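PDB 1GXM: pectate lyase from Cellvibrio cellulosa, which cleaves polygalacturonate, the backbone of pectin, by anti-beta-elimination, using the family 10 polysaccharide lyase catalytic module that this chain represents. Local coordinates for residues Tyr252-Tyr258 with Pro270-Met276; Trp245-Thr251 with Tyr281-Asn286; Thr190-Ala194 with Ser213-Ser219; Phe289-Arg293 with Met304-Arg308. All blocks are in the same frame, centred on the assembly; numbering follows the deposited sequence.

Interaction 1 of 4, residues Tyr252-Tyr258 with Pro270-Met276; sequences YLEGYTY and PRAGSKM
Leu253 N gives its hydrogen to Met276 O at 2.7 Å, and Met276 N returns a bond to Leu253 O. These two backbone bonds make Leu253 and Met276 an antiparallel hydrogen-bonded pair. Beyond the non-hydrogen-bonded pair Glu254 and Lys275, Gly255 N reaches Ser274 O at 2.7 Å, and Gly255 O then takes Arg271 N. Ser274 OG, swung beside its own carbonyl carbon by a chi1 of 167°, donates to Tyr256 O at 2.8 Å, coming in from above the carbonyl plane.

On the side of Glu254, the extended chain of Lys275 lies across one face of Tyr252. Its CD stands 3.6 Å from the centroid of the Tyr252 ring, practically on the ring normal: a CH-pi contact. On the side of Leu253, Met276 bends at its last torsion, bringing CE 4.0 Å from Leu253 CD2, while its sulfur meets the edge of the Tyr258 ring, a Met-aromatic contact. The Tyr258 hydroxyl is tied elsewhere, to the backbone of Trp314.

Both segments turn a corner through type II turns at the surface of the lyase module: Leu253-Tyr256 leads into strand 256-258 and Arg271-Ser274 leads out of strand 268-271, the two strands of an antiparallel beta hairpin.

Interaction 2 of 4, residues Trp245-Thr251 with Tyr281-Asn286; sequences WFNSPRT and YDLNTN
Trp245 and Tyr281 meet where the end of helix 233-246 and the following turn run past the loop after strand 280-281, with backbones no nearer than 6.6 Å between the CA atoms of Thr251 and Asn286. Side chains therefore do the bridging, and Asn286 carries most of it. Its OD1 takes the indole N-H of Trp245 on a lone pair, with NE1 to OD1 2.8 Å, an N-H...O angle of 171° and the ring and amide planes perpendicular. Its ND2 donates twice, to Arg250 O at 2.9 Å and, on a more bent path, to Thr251 OG1, also at 2.9 Å. Thr251 OG1 in turn gives its own proton to Trp245 O.

The six-membered ring of Trp245 points its edge at one face of Tyr281, a T-shaped pair with centroids 5.0 Å apart and planes at 78°. With CG anti to the carbonyl carbon (chi1 -69°), the Tyr281 ring extends toward the turn, and its hydroxyl donates to Thr251 O at 2.7 Å from above the carbonyl plane. Arg250 NH1 passes 3.5 Å from Asn286 CG, while its firmest polar partner is Gln185.

Gln185 also donates to Asn286 OD1. With both ends of the Asn286 amide engaged, the flip of that amide is settled: exchanging OD1 and ND2 would set donor against the indole N-H and acceptor against Arg250 O.

Interaction 3 of 4, residues Thr190-Ala194 with Ser213-Ser219; sequences TVWCA and SLSGSES
Leu214, Ser219 and Trp192 bury the most surface here. The isobutyl group of Leu214 crosses Thr190 and Val191 at about right angles: Leu214 CB packs 3.8 Å from Val191 CG2, and Leu214 CD1 lies 3.6 Å from Thr190 OG1, whose polar partner is the carbonyl of Trp183.

Ser219 wedges in between Val191 and Trp192. Its CB is 3.6 Å from Val191 CB. A chi1 of -69° sets Ser219 OG beside its own backbone N, and there it faces two ways: it donates to Ser215 O at 2.8 Å, in plane and on a lone pair, and accepts from Trp192 N at 3.2 Å with an angle of 161°. The one hydroxyl thus ties the bend after strand 214-215 to the neighbouring loop, while a water also donates to it.

The CB of Trp192 points away from the 213-219 segment, yet CE3, at the edge of the indole, passes 3.8 Å from Ser219 OG. The carbonyl O of Trp192 receives Ser215 N at 2.7 Å, the bond that joins the two backbones directly. Nearby, Cys193 SG lies 3.1 Å from Ser213 O, a buried carbonyl with no hydrogen-bonding partner in the model.

Behind the loop, the Trp192 indole packs on helix 219-226 and donates to Ile178 O; Leu214 is covered by Trp245 of helix 233-246, and strand 214-215 pairs antiparallel with strand 280-281.

Interaction 4 of 4, residues Phe289-Arg293 with Met304-Arg308; sequences FFSDR and MSLER
Hydrogen bonds first: the carboxylate of Asp292 takes Ser305 by both its backbone and its side chain. Ser305 N donates to Asp292 OD2 at 2.7 Å and 170°, and Ser305 OG donates to Asp292 OD1 at 2.7 Å on the syn lone pair. OD1 also receives the backbone N of Arg293 on its anti side. Ser305 is the N-cap of helix 306-311, and its OG, placed between the backbone N and the carbonyl carbon (chi1 65°), additionally accepts from Arg308 N in a longer capping bond of 3.3 Å.

The salt bridges centre on Glu307. Arg293 grips it side-on, NE to OE1 and NH2 to OE2, each at 3.0 Å; Arg308 does the same, NE to OE1 and NH2 to OE2, from the opposite face of the carboxylate. The carboxylate meets the edges of both guanidinium groups, whose planes are 44° apart; Arg293 NH2 lies over a face of the Arg308 group, 3.2 Å from Arg308 NH2. Arg308 also makes a cation-pi contact with Tyr209.

Apolar packing is smaller: the Met304 methyl, CE, sits 3.5 Å from Phe290 CB and 3.3 Å from Ser291 O.

Shared by both arginines, the Glu307 carboxylate receives four N-H bonds and probably lets the two guanidinium groups come this close, and the negative charge of Asp292 beside the helix N-terminus is probably favoured by the helix dipole.

In the fold
Interactions 2 and 3 are buried and adjoining, about 10 Å between centres: Tyr281 O probably bonds Leu214 N, and Trp245 packs on Val191, so the paired strands 214-215 and 280-281, and Trp245 of helix 233-246 resting on the 190-194 loop, join the two contacts. Interaction 1 lies at the surface, nested along the chain inside the loop that interaction 2 closes, and touches it through Tyr252 against Phe246 and Asn247. Partly buried interaction 4 reaches the core through Phe289, which packs against Tyr281 and Ser213. The chemistry follows place: backbone pairing dominates interaction 1, a neutral amide and aromatic rings interaction 2, a serine hydroxyl and apolar groups interaction 3, and charged groups interaction 4.

Interaction 1 of 4, residues Tyr252-Tyr258 with Pro270-Met276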
loop_
_atom_site.group_PDB
_atom_site.type_symbol
_atom_site.label_atom_id
_atom_site.label_comp_id
_atom_site.label_asym_id
_atom_site.label_seq_id
_atom_site.Cartn_x
_atom_site.Cartn_y
_atom_site.Cartn_z
ATOM N N TYR A 252 17.264 8.661 6.908
ATOM C CA TYR A 252 17.828 8.750 5.586
ATOM C C TYR A 252 19.327 8.720 5.666
ATOM O O TYR A 252 19.923 9.034 6.686
ATOM C CB TYR A 252 17.352 9.988 4.822
ATOM C CG TYR A 252 17.586 11.323 5.459
ATOM C CD1 TYR A 252 18.859 11.881 5.547
ATOM C CD2 TYR A 252 16.528 12.059 5.939
ATOM C CE1 TYR A 252 19.060 13.134 6.117
ATOM C CE2 TYR A 252 16.719 13.294 6.490
ATOM C CZ TYR A 252 17.975 13.824 6.611
ATOM O OH TYR A 252 18.139 15.067 7.168
ATOM N N LEU A 253 19.915 8.321 4.552
ATOM C CA LEU A 253 21.352 8.278 4.369
ATOM C C LEU A 253 21.663 9.446 3.452
ATOM O O LEU A 253 21.361 9.428 2.262
ATOM C CB LEU A 253 21.779 6.957 3.740
ATOM C CG LEU A 253 23.253 6.871 3.344
ATOM C CD1 LEU A 253 24.153 6.914 4.547
ATOM C CD2 LEU A 253 23.514 5.617 2.521
ATOM N N GLU A 254 22.255 10.482 4.021
ATOM C CA GLU A 254 22.491 11.699 3.288
ATOM C C GLU A 254 23.796 11.613 2.518
ATOM O O GLU A 254 24.768 11.082 3.011
ATOM C CB GLU A 254 22.485 12.889 4.231
ATOM C CG GLU A 254 22.487 14.208 3.457
ATOM C CD GLU A 254 21.998 15.400 4.257
ATOM O OE1 GLU A 254 22.095 15.360 5.496
ATOM O OE2 GLU A 254 21.528 16.369 3.612
ATOM N N GLY A 255 23.754 12.107 1.296
ATOM C CA GLY A 255 24.898 12.093 0.400
ATOM C C GLY A 255 25.001 10.860 -0.477
ATOM O O GLY A 255 26.024 10.635 -1.105
ATOM N N TYR A 256 23.934 10.058 -0.524
ATOM C CA TYR A 256 23.916 8.804 -1.272
ATOM C C TYR A 256 22.606 8.663 -2.016
ATOM O O TYR A 256 21.608 9.275 -1.669
ATOM C CB TYR A 256 24.100 7.602 -0.328
ATOM C CG TYR A 256 25.475 7.582 0.293
ATOM C CD1 TYR A 256 25.744 8.384 1.393
ATOM C CD2 TYR A 256 26.508 6.833 -0.239
ATOM C CE1 TYR A 256 26.976 8.440 1.981
ATOM C CE2 TYR A 256 27.791 6.899 0.366
ATOM C CZ TYR A 256 27.978 7.712 1.475
ATOM O OH TYR A 256 29.211 7.820 2.119
ATOM N N THR A 257 22.625 7.804 -3.008
ATOM C CA THR A 257 21.438 7.418 -3.721
ATOM C C THR A 257 21.535 5.944 -4.059
ATOM O O THR A 257 22.618 5.367 -4.081
ATOM C CB THR A 257 21.279 8.303 -4.953
ATOM O OG1 THR A 257 19.905 8.297 -5.375
ATOM C CG2 THR A 257 22.120 7.824 -6.127
ATOM N N TYR A 258 20.393 5.363 -4.368
ATOM C CA TYR A 258 20.318 3.976 -4.781
ATOM C C TYR A 258 20.207 3.933 -6.295
ATOM O O TYR A 258 19.270 4.454 -6.877
ATOM C CB TYR A 258 19.107 3.282 -4.155
ATOM C CG TYR A 258 19.187 1.779 -4.234
ATOM C CD1 TYR A 258 18.697 1.081 -5.334
ATOM C CD2 TYR A 258 19.754 1.055 -3.213
ATOM C CE1 TYR A 258 18.776 -0.285 -5.397
ATOM C CE2 TYR A 258 19.824 -0.314 -3.265
ATOM C CZ TYR A 258 19.354 -0.975 -4.364
ATOM O OH TYR A 258 19.418 -2.348 -4.364
ATOM N N PRO A 270 27.520 7.389 -3.775
ATOM C CA PRO A 270 27.484 8.809 -3.465
ATOM C C PRO A 270 26.757 9.634 -4.509
ATOM O O PRO A 270 26.840 9.397 -5.720
ATOM C CB PRO A 270 28.956 9.197 -3.435
ATOM C CG PRO A 270 29.677 7.975 -3.190
ATOM C CD PRO A 270 28.904 6.880 -3.848
ATOM N N ARG A 271 26.014 10.593 -3.996
ATOM C CA ARG A 271 25.360 11.609 -4.804
ATOM C C ARG A 271 25.192 12.829 -3.909
ATOM O O ARG A 271 24.405 12.832 -2.957
ATOM C CB ARG A 271 24.012 11.132 -5.317
ATOM C CG ARG A 271 23.311 12.156 -6.196
ATOM C CD ARG A 271 22.025 11.658 -6.837
ATOM N NE ARG A 271 21.310 12.749 -7.508
ATOM C CZ ARG A 271 20.369 12.601 -8.445
ATOM N NH1 ARG A 271 20.025 11.405 -8.877
ATOM N NH2 ARG A 271 19.791 13.678 -8.969
ATOM N N ALA A 272 25.963 13.868 -4.199
ATOM C CA ALA A 272 25.994 15.059 -3.376
ATOM C C ALA A 272 24.607 15.638 -3.213
ATOM O O ALA A 272 23.875 15.834 -4.180
ATOM C CB ALA A 272 26.933 16.100 -3.997
ATOM N N GLY A 273 24.256 15.910 -1.958
ATOM C CA GLY A 273 23.013 16.587 -1.636
ATOM C C GLY A 273 21.773 15.747 -1.836
ATOM O O GLY A 273 20.671 16.298 -1.917
ATOM N N SER A 274 21.958 14.435 -1.961
ATOM C CA SER A 274 20.878 13.465 -2.142
ATOM C C SER A 274 20.645 12.777 -0.811
ATOM O O SER A 274 21.499 12.749 0.049
ATOM C CB SER A 274 21.282 12.439 -3.204
ATOM O OG SER A 274 20.416 11.302 -3.237
ATOM N N LYS A 275 19.450 12.236 -0.644
ATOM C CA LYS A 275 19.130 11.396 0.497
ATOM C C LYS A 275 18.572 10.092 -0.025
ATOM O O LYS A 275 17.770 10.077 -0.954
ATOM C CB LYS A 275 18.094 12.095 1.348
ATOM C CG LYS A 275 18.626 13.347 2.043
ATOM C CD LYS A 275 17.492 14.103 2.749
ATOM C CE LYS A 275 18.005 15.358 3.395
ATOM N NZ LYS A 275 16.929 16.146 4.046
ATOM N N MET A 276 18.990 9.013 0.599
ATOM C CA MET A 276 18.529 7.670 0.280
ATOM C C MET A 276 17.823 7.114 1.498
ATOM O O MET A 276 18.215 7.347 2.638
ATOM C CB MET A 276 19.696 6.756 -0.085
ATOM C CG MET A 276 19.272 5.448 -0.690
ATOM S SD MET A 276 20.591 4.248 -0.748
ATOM C CE MET A 276 20.475 3.583 0.935
HETATM O O HOH W 1 19.164 8.902 -7.823
#

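Interaction 2 of 4, residues Trp245-Thr251 with Tyr281-Asn286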
loop_
_atom_site.group_PDB
_atom_site.type_symbol
_atom_site.label_atom_id
_atom_site.label_comp_id
_atom_site.label_asym_id
_atom_site.label_seq_id
_atom_site.Cartn_x
_atom_site.Cartn_y
_atom_site.Cartn_z
ATOM N N TRP A 245 9.998 10.568 11.044
ATOM C CA TRP A 245 10.887 9.435 10.878
ATOM C C TRP A 245 11.512 9.462 9.500
ATOM O O TRP A 245 12.711 9.301 9.370
ATOM C CB TRP A 245 10.139 8.131 11.149
ATOM C CG TRP A 245 10.963 6.911 10.984
ATOM C CD1 TRP A 245 11.747 6.318 11.909
ATOM C CD2 TRP A 245 11.091 6.146 9.791
ATOM N NE1 TRP A 245 12.370 5.222 11.369
ATOM C CE2 TRP A 245 11.960 5.078 10.070
ATOM C CE3 TRP A 245 10.526 6.238 8.518
ATOM C CZ2 TRP A 245 12.291 4.124 9.131
ATOM C CZ3 TRP A 245 10.858 5.289 7.585
ATOM C CH2 TRP A 245 11.725 4.248 7.894
ATOM N N PHE A 246 10.718 9.689 8.477
ATOM C CA PHE A 246 11.245 9.726 7.121
ATOM C C PHE A 246 12.243 10.858 6.969
ATOM O O PHE A 246 13.236 10.743 6.255
ATOM C CB PHE A 246 10.131 9.895 6.106
ATOM C CG PHE A 246 9.610 8.601 5.584
ATOM C CD1 PHE A 246 10.348 7.893 4.662
ATOM C CD2 PHE A 246 8.412 8.070 6.029
ATOM C CE1 PHE A 246 9.916 6.695 4.189
ATOM C CE2 PHE A 246 7.968 6.878 5.536
ATOM C CZ PHE A 246 8.716 6.180 4.631
ATOM N N ASN A 247 11.960 11.959 7.654
ATOM C CA ASN A 247 12.740 13.183 7.538
ATOM C C ASN A 247 13.861 13.285 8.537
ATOM O O ASN A 247 14.426 14.361 8.701
ATOM C CB ASN A 247 11.823 14.394 7.659
ATOM C CG ASN A 247 12.468 15.656 7.196
ATOM O OD1 ASN A 247 13.113 15.682 6.169
ATOM N ND2 ASN A 247 12.272 16.722 7.954
ATOM N N SER A 248 14.190 12.189 9.207
ATOM C CA SER A 248 15.227 12.197 10.219
ATOM C C SER A 248 16.536 11.725 9.633
ATOM O O SER A 248 16.573 10.765 8.883
ATOM C CB SER A 248 14.878 11.248 11.349
ATOM O OG SER A 248 15.943 11.138 12.275
ATOM N N PRO A 249 17.625 12.372 10.011
ATOM C CA PRO A 249 18.936 11.940 9.544
ATOM C C PRO A 249 19.354 10.607 10.170
ATOM O O PRO A 249 20.333 10.016 9.733
ATOM C CB PRO A 249 19.868 13.077 10.003
ATOM C CG PRO A 249 19.155 13.865 10.913
ATOM C CD PRO A 249 17.699 13.560 10.866
ATOM N N ARG A 250 18.621 10.142 11.169
ATOM C CA ARG A 250 18.865 8.792 11.674
ATOM C C ARG A 250 18.160 7.745 10.798
ATOM O O ARG A 250 18.313 6.551 11.018
ATOM C CB ARG A 250 18.447 8.636 13.121
ATOM C CG ARG A 250 16.995 8.694 13.337
ATOM C CD ARG A 250 16.564 8.963 14.776
ATOM N NE ARG A 250 15.137 8.687 14.941
ATOM C CZ ARG A 250 14.611 7.472 15.101
ATOM N NH1 ARG A 250 15.396 6.401 15.149
ATOM N NH2 ARG A 250 13.293 7.338 15.237
ATOM N N THR A 251 17.384 8.210 9.824
ATOM C CA THR A 251 16.671 7.351 8.884
ATOM C C THR A 251 17.249 7.470 7.495
ATOM O O THR A 251 17.696 6.491 6.941
ATOM C CB THR A 251 15.211 7.708 8.862
ATOM O OG1 THR A 251 14.666 7.461 10.163
ATOM C CG2 THR A 251 14.436 6.820 7.909
ATOM N N TYR A 281 14.683 -1.180 7.760
ATOM C CA TYR A 281 15.403 -0.657 8.903
ATOM C C TYR A 281 15.176 -1.547 10.103
ATOM O O TYR A 281 14.075 -2.026 10.347
ATOM C CB TYR A 281 14.892 0.715 9.295
ATOM C CG TYR A 281 15.218 1.784 8.314
ATOM C CD1 TYR A 281 14.417 2.007 7.222
ATOM C CD2 TYR A 281 16.352 2.559 8.473
ATOM C CE1 TYR A 281 14.705 3.004 6.328
ATOM C CE2 TYR A 281 16.662 3.545 7.577
ATOM C CZ TYR A 281 15.837 3.782 6.504
ATOM O OH TYR A 281 16.116 4.767 5.581
ATOM N N ASP A 282 16.212 -1.717 10.898
ATOM C CA ASP A 282 16.072 -2.481 12.120
ATOM C C ASP A 282 15.071 -1.799 13.051
ATOM O O ASP A 282 15.148 -0.588 13.280
ATOM C CB ASP A 282 17.423 -2.634 12.793
ATOM C CG ASP A 282 17.355 -3.460 14.030
ATOM O OD1 ASP A 282 17.074 -2.908 15.126
ATOM O OD2 ASP A 282 17.535 -4.668 13.978
ATOM N N LEU A 283 14.163 -2.585 13.621
ATOM C CA LEU A 283 13.084 -2.067 14.436
ATOM C C LEU A 283 13.583 -1.227 15.594
ATOM O O LEU A 283 12.964 -0.253 15.945
ATOM C CB LEU A 283 12.243 -3.220 14.961
ATOM C CG LEU A 283 11.361 -3.865 13.908
ATOM C CD1 LEU A 283 10.810 -5.151 14.445
ATOM C CD2 LEU A 283 10.206 -2.971 13.478
ATOM N N ASN A 284 14.688 -1.627 16.190
ATOM C CA ASN A 284 15.152 -0.980 17.403
ATOM C C ASN A 284 16.290 0.005 17.178
ATOM O O ASN A 284 16.308 1.037 17.839
ATOM C CB ASN A 284 15.519 -2.013 18.461
ATOM C CG ASN A 284 14.310 -2.736 18.998
ATOM O OD1 ASN A 284 13.312 -2.112 19.300
ATOM N ND2 ASN A 284 14.393 -4.047 19.093
ATOM N N THR A 285 17.238 -0.286 16.300
ATOM C CA THR A 285 18.370 0.621 16.089
ATOM C C THR A 285 18.145 1.618 14.973
ATOM O O THR A 285 18.917 2.568 14.803
ATOM C CB THR A 285 19.633 -0.117 15.708
ATOM O OG1 THR A 285 19.421 -0.792 14.460
ATOM C CG2 THR A 285 20.012 -1.174 16.737
ATOM N N ASN A 286 17.162 1.351 14.131
ATOM C CA ASN A 286 16.898 2.178 12.964
ATOM C C ASN A 286 18.025 2.117 11.937
ATOM O O ASN A 286 18.153 3.010 11.116
ATOM C CB ASN A 286 16.584 3.630 13.333
ATOM C CG ASN A 286 15.487 4.184 12.487
ATOM O OD1 ASN A 286 14.363 3.717 12.581
ATOM N ND2 ASN A 286 15.781 5.183 11.656
HETATM O O HOH W 2 20.362 4.785 10.617
HETATM O O HOH W 3 18.255 5.756 15.786
#

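Interaction 3 of 4, residues Thr190-Ala194 with Ser213-Ser219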
loop_
_atom_site.group_PDB
_atom_site.type_symbol
_atom_site.label_atom_id
_atom_site.label_comp_id
_atom_site.label_asym_id
_atom_site.label_seq_id
_atom_site.Cartn_x
_atom_site.Cartn_y
_atom_site.Cartn_z
ATOM N N THR A 190 7.104 5.574 15.143
ATOM C CA THR A 190 7.835 5.601 13.875
ATOM C C THR A 190 6.913 5.247 12.731
ATOM O O THR A 190 6.043 6.014 12.409
ATOM C CB THR A 190 9.117 4.729 13.915
ATOM O OG1 THR A 190 8.820 3.360 14.212
ATOM C CG2 THR A 190 10.068 5.229 15.022
ATOM N N VAL A 191 7.108 4.087 12.112
ATOM C CA VAL A 191 6.364 3.710 10.916
ATOM C C VAL A 191 5.952 2.240 11.018
ATOM O O VAL A 191 5.658 1.771 12.114
ATOM C CB VAL A 191 7.109 4.082 9.619
ATOM C CG1 VAL A 191 7.218 5.582 9.498
ATOM C CG2 VAL A 191 8.481 3.414 9.518
ATOM N N TRP A 192 5.899 1.537 9.893
ATOM C CA TRP A 192 5.346 0.208 9.843
ATOM C C TRP A 192 6.291 -0.713 9.119
ATOM O O TRP A 192 7.078 -0.302 8.283
ATOM C CB TRP A 192 3.991 0.190 9.088
ATOM C CG TRP A 192 2.975 1.033 9.761
ATOM C CD1 TRP A 192 2.037 0.619 10.649
ATOM C CD2 TRP A 192 2.852 2.455 9.684
ATOM N NE1 TRP A 192 1.324 1.686 11.110
ATOM C CE2 TRP A 192 1.796 2.830 10.536
ATOM C CE3 TRP A 192 3.504 3.447 8.952
ATOM C CZ2 TRP A 192 1.405 4.154 10.699
ATOM C CZ3 TRP A 192 3.127 4.745 9.109
ATOM C CH2 TRP A 192 2.101 5.101 9.996
ATOM N N CYS A 193 6.173 -1.984 9.434
ATOM C CA CYS A 193 6.760 -3.058 8.655
ATOM C C CYS A 193 5.913 -3.282 7.422
ATOM O O CYS A 193 4.765 -2.909 7.361
ATOM C CB CYS A 193 6.803 -4.336 9.509
ATOM S SG CYS A 193 7.845 -5.625 8.842
ATOM N N ALA A 194 6.480 -3.934 6.420
ATOM C CA ALA A 194 5.713 -4.234 5.220
ATOM C C ALA A 194 4.567 -5.190 5.504
ATOM O O ALA A 194 3.603 -5.232 4.769
ATOM C CB ALA A 194 6.576 -4.765 4.133
ATOM N N SER A 213 11.032 -5.425 10.365
ATOM C CA SER A 213 11.706 -4.190 10.059
ATOM C C SER A 213 10.731 -3.059 9.993
ATOM O O SER A 213 9.526 -3.274 9.936
ATOM C CB SER A 213 12.386 -4.304 8.710
ATOM O OG SER A 213 11.459 -4.704 7.728
ATOM N N LEU A 214 11.253 -1.841 10.012
ATOM C CA LEU A 214 10.491 -0.708 9.486
ATOM C C LEU A 214 10.708 -0.629 7.996
ATOM O O LEU A 214 11.833 -0.740 7.496
ATOM C CB LEU A 214 10.938 0.588 10.132
ATOM C CG LEU A 214 10.783 0.602 11.646
ATOM C CD1 LEU A 214 11.346 1.891 12.190
ATOM C CD2 LEU A 214 9.353 0.454 12.047
ATOM N N SER A 215 9.617 -0.435 7.281
ATOM C CA SER A 215 9.644 -0.405 5.829
ATOM C C SER A 215 9.765 1.011 5.322
ATOM O O SER A 215 8.849 1.815 5.445
ATOM C CB SER A 215 8.374 -1.001 5.244
ATOM O OG SER A 215 8.401 -0.947 3.821
ATOM N N GLY A 216 10.895 1.311 4.705
ATOM C CA GLY A 216 11.071 2.591 4.065
ATOM C C GLY A 216 10.177 2.744 2.856
ATOM O O GLY A 216 9.761 3.843 2.536
ATOM N N SER A 217 9.894 1.644 2.170
ATOM C CA SER A 217 9.108 1.675 0.943
ATOM C C SER A 217 7.617 1.760 1.199
ATOM O O SER A 217 6.931 2.538 0.573
ATOM C CB SER A 217 9.406 0.434 0.115
ATOM O OG SER A 217 9.338 -0.718 0.929
ATOM N N GLU A 218 7.104 0.963 2.115
ATOM C CA GLU A 218 5.651 0.844 2.263
ATOM C C GLU A 218 5.069 1.850 3.219
ATOM O O GLU A 218 3.871 2.099 3.190
ATOM C CB GLU A 218 5.238 -0.572 2.693
ATOM C CG GLU A 218 5.803 -1.676 1.825
ATOM C CD GLU A 218 5.403 -1.608 0.368
ATOM O OE1 GLU A 218 4.536 -0.811 -0.020
ATOM O OE2 GLU A 218 5.955 -2.409 -0.388
ATOM N N SER A 219 5.895 2.438 4.066
ATOM C CA SER A 219 5.363 3.343 5.062
ATOM C C SER A 219 4.879 4.645 4.441
ATOM O O SER A 219 4.037 5.299 5.009
ATOM C CB SER A 219 6.378 3.583 6.149
ATOM O OG SER A 219 6.543 2.410 6.910
HETATM O O HOH W 4 4.886 -0.150 5.825
HETATM O O HOH W 5 9.430 -4.258 5.956
#

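Interaction 4 of 4, residues Phe289-Arg293 with Met304-Arg308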
loop_
_atom_site.group_PDB
_atom_site.type_symbol
_atom_site.label_atom_id
_atom_site.label_comp_id
_atom_site.label_asym_id
_atom_site.label_seq_id
_atom_site.Cartn_x
_atom_site.Cartn_y
_atom_site.Cartn_z
ATOM N N PHE A 289 19.271 -2.297 6.726
ATOM C CA PHE A 289 19.846 -3.621 6.637
ATOM C C PHE A 289 19.401 -4.356 5.399
ATOM O O PHE A 289 18.539 -3.924 4.648
ATOM C CB PHE A 289 19.591 -4.453 7.899
ATOM C CG PHE A 289 18.187 -4.933 8.048
ATOM C CD1 PHE A 289 17.770 -6.106 7.440
ATOM C CD2 PHE A 289 17.308 -4.292 8.876
ATOM C CE1 PHE A 289 16.493 -6.579 7.594
ATOM C CE2 PHE A 289 16.011 -4.781 9.027
ATOM C CZ PHE A 289 15.630 -5.947 8.404
ATOM N N PHE A 290 20.092 -5.462 5.188
ATOM C CA PHE A 290 19.901 -6.308 4.036
ATOM C C PHE A 290 19.639 -7.731 4.460
ATOM O O PHE A 290 19.950 -8.139 5.562
ATOM C CB PHE A 290 21.143 -6.244 3.153
ATOM C CG PHE A 290 21.598 -4.848 2.895
ATOM C CD1 PHE A 290 20.866 -4.024 2.060
ATOM C CD2 PHE A 290 22.687 -4.329 3.544
ATOM C CE1 PHE A 290 21.252 -2.702 1.872
ATOM C CE2 PHE A 290 23.077 -3.015 3.352
ATOM C CZ PHE A 290 22.358 -2.205 2.519
ATOM N N SER A 291 19.099 -8.482 3.525
ATOM C CA SER A 291 18.834 -9.893 3.734
ATOM C C SER A 291 19.165 -10.655 2.456
ATOM O O SER A 291 19.775 -10.116 1.529
ATOM C CB SER A 291 17.408 -10.092 4.239
ATOM O OG SER A 291 17.172 -11.445 4.556
ATOM N N ASP A 292 18.790 -11.916 2.409
ATOM C CA ASP A 292 19.139 -12.742 1.283
ATOM C C ASP A 292 18.235 -13.949 1.317
ATOM O O ASP A 292 17.391 -14.059 2.189
ATOM C CB ASP A 292 20.607 -13.139 1.405
ATOM C CG ASP A 292 21.297 -13.333 0.075
ATOM O OD1 ASP A 292 20.629 -13.658 -0.931
ATOM O OD2 ASP A 292 22.539 -13.203 0.012
ATOM N N ARG A 293 18.425 -14.865 0.376
ATOM C CA ARG A 293 17.522 -16.000 0.271
ATOM C C ARG A 293 17.606 -16.938 1.446
ATOM O O ARG A 293 16.654 -17.676 1.680
ATOM C CB ARG A 293 17.741 -16.725 -1.046
ATOM C CG ARG A 293 17.260 -15.868 -2.204
ATOM C CD ARG A 293 16.877 -16.642 -3.403
ATOM N NE ARG A 293 16.452 -15.838 -4.542
ATOM C CZ ARG A 293 15.195 -15.567 -4.865
ATOM N NH1 ARG A 293 14.171 -15.986 -4.122
ATOM N NH2 ARG A 293 14.948 -14.859 -5.955
ATOM N N MET A 304 25.804 -9.671 0.045
ATOM C CA MET A 304 24.615 -10.311 -0.484
ATOM C C MET A 304 24.913 -11.130 -1.721
ATOM O O MET A 304 25.822 -10.800 -2.475
ATOM C CB MET A 304 23.615 -9.215 -0.883
ATOM C CG MET A 304 22.214 -9.717 -1.156
ATOM S SD MET A 304 21.154 -8.358 -1.638
ATOM C CE MET A 304 21.060 -7.506 -0.110
ATOM N N SER A 305 24.119 -12.159 -1.973
ATOM C CA SER A 305 24.178 -12.862 -3.243
ATOM C C SER A 305 23.952 -11.890 -4.387
ATOM O O SER A 305 23.178 -10.945 -4.292
ATOM C CB SER A 305 23.146 -13.973 -3.320
ATOM O OG SER A 305 21.827 -13.487 -3.303
ATOM N N LEU A 306 24.648 -12.131 -5.483
ATOM C CA LEU A 306 24.519 -11.300 -6.657
ATOM C C LEU A 306 23.068 -11.225 -7.106
ATOM O O LEU A 306 22.543 -10.168 -7.447
ATOM C CB LEU A 306 25.375 -11.901 -7.759
ATOM C CG LEU A 306 25.385 -11.119 -9.040
ATOM C CD1 LEU A 306 26.029 -9.748 -8.853
ATOM C CD2 LEU A 306 26.170 -11.904 -10.060
ATOM N N GLU A 307 22.391 -12.363 -7.102
ATOM C CA GLU A 307 21.034 -12.414 -7.596
ATOM C C GLU A 307 20.078 -11.540 -6.764
ATOM O O GLU A 307 19.189 -10.912 -7.311
ATOM C CB GLU A 307 20.518 -13.855 -7.670
ATOM C CG GLU A 307 19.148 -13.969 -8.325
ATOM C CD GLU A 307 17.978 -13.774 -7.363
ATOM O OE1 GLU A 307 18.166 -13.936 -6.144
ATOM O OE2 GLU A 307 16.862 -13.501 -7.857
ATOM N N ARG A 308 20.232 -11.552 -5.449
ATOM C CA ARG A 308 19.345 -10.734 -4.621
ATOM C C ARG A 308 19.729 -9.259 -4.674
ATOM O O ARG A 308 18.877 -8.414 -4.535
ATOM C CB ARG A 308 19.284 -11.215 -3.173
ATOM C CG ARG A 308 18.384 -12.434 -2.956
ATOM C CD ARG A 308 16.921 -12.163 -3.156
ATOM N NE ARG A 308 16.557 -12.137 -4.565
ATOM C CZ ARG A 308 15.437 -11.656 -5.054
ATOM N NH1 ARG A 308 14.538 -11.107 -4.259
ATOM N NH2 ARG A 308 15.217 -11.674 -6.347
#